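Local coordinates for protein glycoside hydrolase family 81 (Clostridium thermocellum, PDB 6FOP) that probably hydrolyses beta-1,3-glucans such as laminarin as part of the bacterium's cellulosome, at residues Q267-H273 against F296-Y300. Numbering follows the deposited sequence.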
loop_
_atom_site.group_PDB
_atom_site.type_symbol
_atom_site.label_atom_id
_atom_site.label_comp_id
_atom_site.label_asym_id
_atom_site.label_seq_id
_atom_site.Cartn_x
_atom_site.Cartn_y
_atom_site.Cartn_z
ATOM N N GLN A 267 -6.301 9.593 7.197
ATOM C CA GLN A 267 -7.725 9.745 6.904
ATOM C C GLN A 267 -8.318 10.969 7.587
ATOM O O GLN A 267 -9.117 11.679 6.983
ATOM C CB GLN A 267 -8.507 8.515 7.351
ATOM C CG GLN A 267 -8.120 7.254 6.581
ATOM C CD GLN A 267 -8.580 5.970 7.216
ATOM O OE1 GLN A 267 -8.605 5.862 8.426
ATOM N NE2 GLN A 267 -8.931 4.998 6.414
ATOM N N TRP A 268 -7.998 11.191 8.870
ATOM C CA TRP A 268 -8.643 12.311 9.577
ATOM C C TRP A 268 -7.972 13.654 9.396
ATOM O O TRP A 268 -8.623 14.692 9.560
ATOM C CB TRP A 268 -8.851 12.011 11.080
ATOM C CG TRP A 268 -7.649 11.750 11.961
ATOM C CD1 TRP A 268 -7.294 10.546 12.488
ATOM C CD2 TRP A 268 -6.679 12.693 12.449
ATOM N NE1 TRP A 268 -6.193 10.680 13.283
ATOM C CE2 TRP A 268 -5.795 11.992 13.274
ATOM C CE3 TRP A 268 -6.515 14.076 12.320
ATOM C CZ2 TRP A 268 -4.696 12.612 13.906
ATOM C CZ3 TRP A 268 -5.414 14.696 12.955
ATOM C CH2 TRP A 268 -4.534 13.956 13.732
ATOM N N ARG A 269 -6.685 13.661 9.049
ATOM C CA ARG A 269 -5.959 14.944 9.020
ATOM C C ARG A 269 -6.537 15.867 7.944
ATOM O O ARG A 269 -6.655 15.484 6.776
ATOM C CB ARG A 269 -4.480 14.737 8.798
ATOM C CG ARG A 269 -3.660 16.003 9.067
ATOM C CD ARG A 269 -2.257 15.870 8.531
ATOM N NE ARG A 269 -1.566 14.713 9.068
ATOM C CZ ARG A 269 -1.073 14.630 10.310
ATOM N NH1 ARG A 269 -1.251 15.619 11.192
ATOM N NH2 ARG A 269 -0.448 13.537 10.674
ATOM N N ASN A 270 -6.906 17.075 8.368
ATOM C CA ASN A 270 -7.434 18.113 7.479
ATOM C C ASN A 270 -8.664 17.683 6.720
ATOM O O ASN A 270 -8.949 18.196 5.642
ATOM C CB ASN A 270 -6.329 18.614 6.542
ATOM C CG ASN A 270 -5.201 19.313 7.287
ATOM O OD1 ASN A 270 -4.018 19.113 6.995
ATOM N ND2 ASN A 270 -5.561 20.132 8.251
ATOM N N ASN A 271 -9.422 16.764 7.321
ATOM C CA ASN A 271 -10.612 16.225 6.702
ATOM C C ASN A 271 -11.835 17.022 7.153
ATOM O O ASN A 271 -12.278 16.871 8.286
ATOM C CB ASN A 271 -10.761 14.746 7.054
ATOM C CG ASN A 271 -11.893 14.072 6.295
ATOM O OD1 ASN A 271 -12.830 14.717 5.832
ATOM N ND2 ASN A 271 -11.784 12.749 6.155
ATOM N N PRO A 272 -12.413 17.832 6.259
ATOM C CA PRO A 272 -13.564 18.657 6.632
ATOM C C PRO A 272 -14.924 17.929 6.567
ATOM O O PRO A 272 -15.962 18.557 6.788
ATOM C CB PRO A 272 -13.493 19.785 5.605
ATOM C CG PRO A 272 -13.061 19.089 4.377
ATOM C CD PRO A 272 -12.039 18.068 4.844
ATOM N N HIS A 273 -14.886 16.639 6.237
ATOM C CA HIS A 273 -16.093 15.837 5.989
ATOM C C HIS A 273 -16.483 14.945 7.160
ATOM O O HIS A 273 -17.359 14.120 7.013
ATOM C CB HIS A 273 -15.912 15.000 4.728
ATOM C CG HIS A 273 -15.495 15.805 3.542
ATOM N ND1 HIS A 273 -16.360 16.683 2.928
ATOM C CD2 HIS A 273 -14.301 15.938 2.908
ATOM C CE1 HIS A 273 -15.738 17.277 1.924
ATOM N NE2 HIS A 273 -14.487 16.848 1.896
ATOM N N PHE A 296 -17.783 7.163 5.689
ATOM C CA PHE A 296 -17.121 8.459 5.640
ATOM C C PHE A 296 -16.343 8.562 4.344
ATOM O O PHE A 296 -16.145 7.574 3.644
ATOM C CB PHE A 296 -16.206 8.685 6.858
ATOM C CG PHE A 296 -14.979 7.823 6.890
ATOM C CD1 PHE A 296 -15.015 6.549 7.421
ATOM C CD2 PHE A 296 -13.747 8.311 6.423
ATOM C CE1 PHE A 296 -13.897 5.754 7.484
ATOM C CE2 PHE A 296 -12.621 7.526 6.505
ATOM C CZ PHE A 296 -12.700 6.233 7.006
ATOM N N LYS A 297 -15.873 9.770 4.069
ATOM C CA LYS A 297 -15.013 9.988 2.916
ATOM C C LYS A 297 -13.741 10.707 3.276
ATOM O O LYS A 297 -13.673 11.419 4.275
ATOM C CB LYS A 297 -15.737 10.696 1.784
ATOM C CG LYS A 297 -16.082 12.134 1.984
ATOM C CD LYS A 297 -16.816 12.632 0.736
ATOM C CE LYS A 297 -17.052 14.121 0.771
ATOM N NZ LYS A 297 -17.789 14.552 -0.451
ATOM N N THR A 298 -12.738 10.508 2.419
ATOM C CA THR A 298 -11.535 11.340 2.416
ATOM C C THR A 298 -11.477 11.978 1.037
ATOM O O THR A 298 -11.914 11.370 0.030
ATOM C CB THR A 298 -10.256 10.520 2.663
ATOM O OG1 THR A 298 -10.108 9.528 1.638
ATOM C CG2 THR A 298 -10.266 9.867 4.022
ATOM N N VAL A 299 -10.885 13.170 0.982
ATOM C CA VAL A 299 -10.679 13.868 -0.303
ATOM C C VAL A 299 -9.257 14.421 -0.279
ATOM O O VAL A 299 -8.896 15.186 0.611
ATOM C CB VAL A 299 -11.690 15.014 -0.541
ATOM C CG1 VAL A 299 -11.453 15.625 -1.919
ATOM C CG2 VAL A 299 -13.128 14.482 -0.472
ATOM N N TYR A 300 -8.459 13.994 -1.256
ATOM C CA TYR A 300 -7.101 14.478 -1.412
ATOM C C TYR A 300 -6.978 15.280 -2.688
ATOM O O TYR A 300 -7.612 14.986 -3.669
ATOM C CB TYR A 300 -6.154 13.288 -1.475
ATOM C CG TYR A 300 -6.222 12.332 -0.289
ATOM C CD1 TYR A 300 -6.180 12.786 1.021
ATOM C CD2 TYR A 300 -6.232 10.962 -0.493
ATOM C CE1 TYR A 300 -6.230 11.890 2.102
ATOM C CE2 TYR A 300 -6.272 10.068 0.562
ATOM C CZ TYR A 300 -6.248 10.533 1.855
ATOM O OH TYR A 300 -6.292 9.619 2.879
HETATM O O HOH W 1 -17.513 11.768 5.562
#
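An Asx turn at N271, the last residue of the type II beta turn W268-N271 that ends helix 265-268, shapes the loop 269-273 where it packs on strand 295-301, an outermost strand of a three-stranded antiparallel sheet. N271 makes the one direct hydrogen bond between the two segments. ND2 of N271 donates to the backbone O of K297 across the contact (3.0 Å) and to O of Q267 in the last turn of the helix (3.0 Å), so one amide group ties the helix end to the strand edge. OD1 of N271 accepts from N of H273 (2.8 Å), closing the Asx turn, while N of N271 reaches back to O of W268 (3.2 Å). Water 1 extends the link, donating to O of H273 (2.8 Å) and accepting from N of K297 (3.0 Å). The other edge of the strand pairs with strand 240-251, through backbone hydrogen bonds of F296 with F245 and T298 with T243.

On the buried side, CB of Q267 lies 4.0 Å from CG2 of T298; Q267 NE2 approaches the edge of the F296 ring at CZ (4.0 Å), while Q267 OE1 accepts from N of Y264. CB of Y300 points away from segment 267-273, but Y300 OH comes within 4.3 Å of Q267 CA and bonds to O of H266. R269, out of reach of the strand, forms a salt bridge with D541. At the solvent-facing side, H273 NE2 lies 3.6 Å from CG2 of V299, and CE of extended K297 makes a CH-pi contact over the ring face, 3.5 Å from the H273 ring centroid and 15° off its normal.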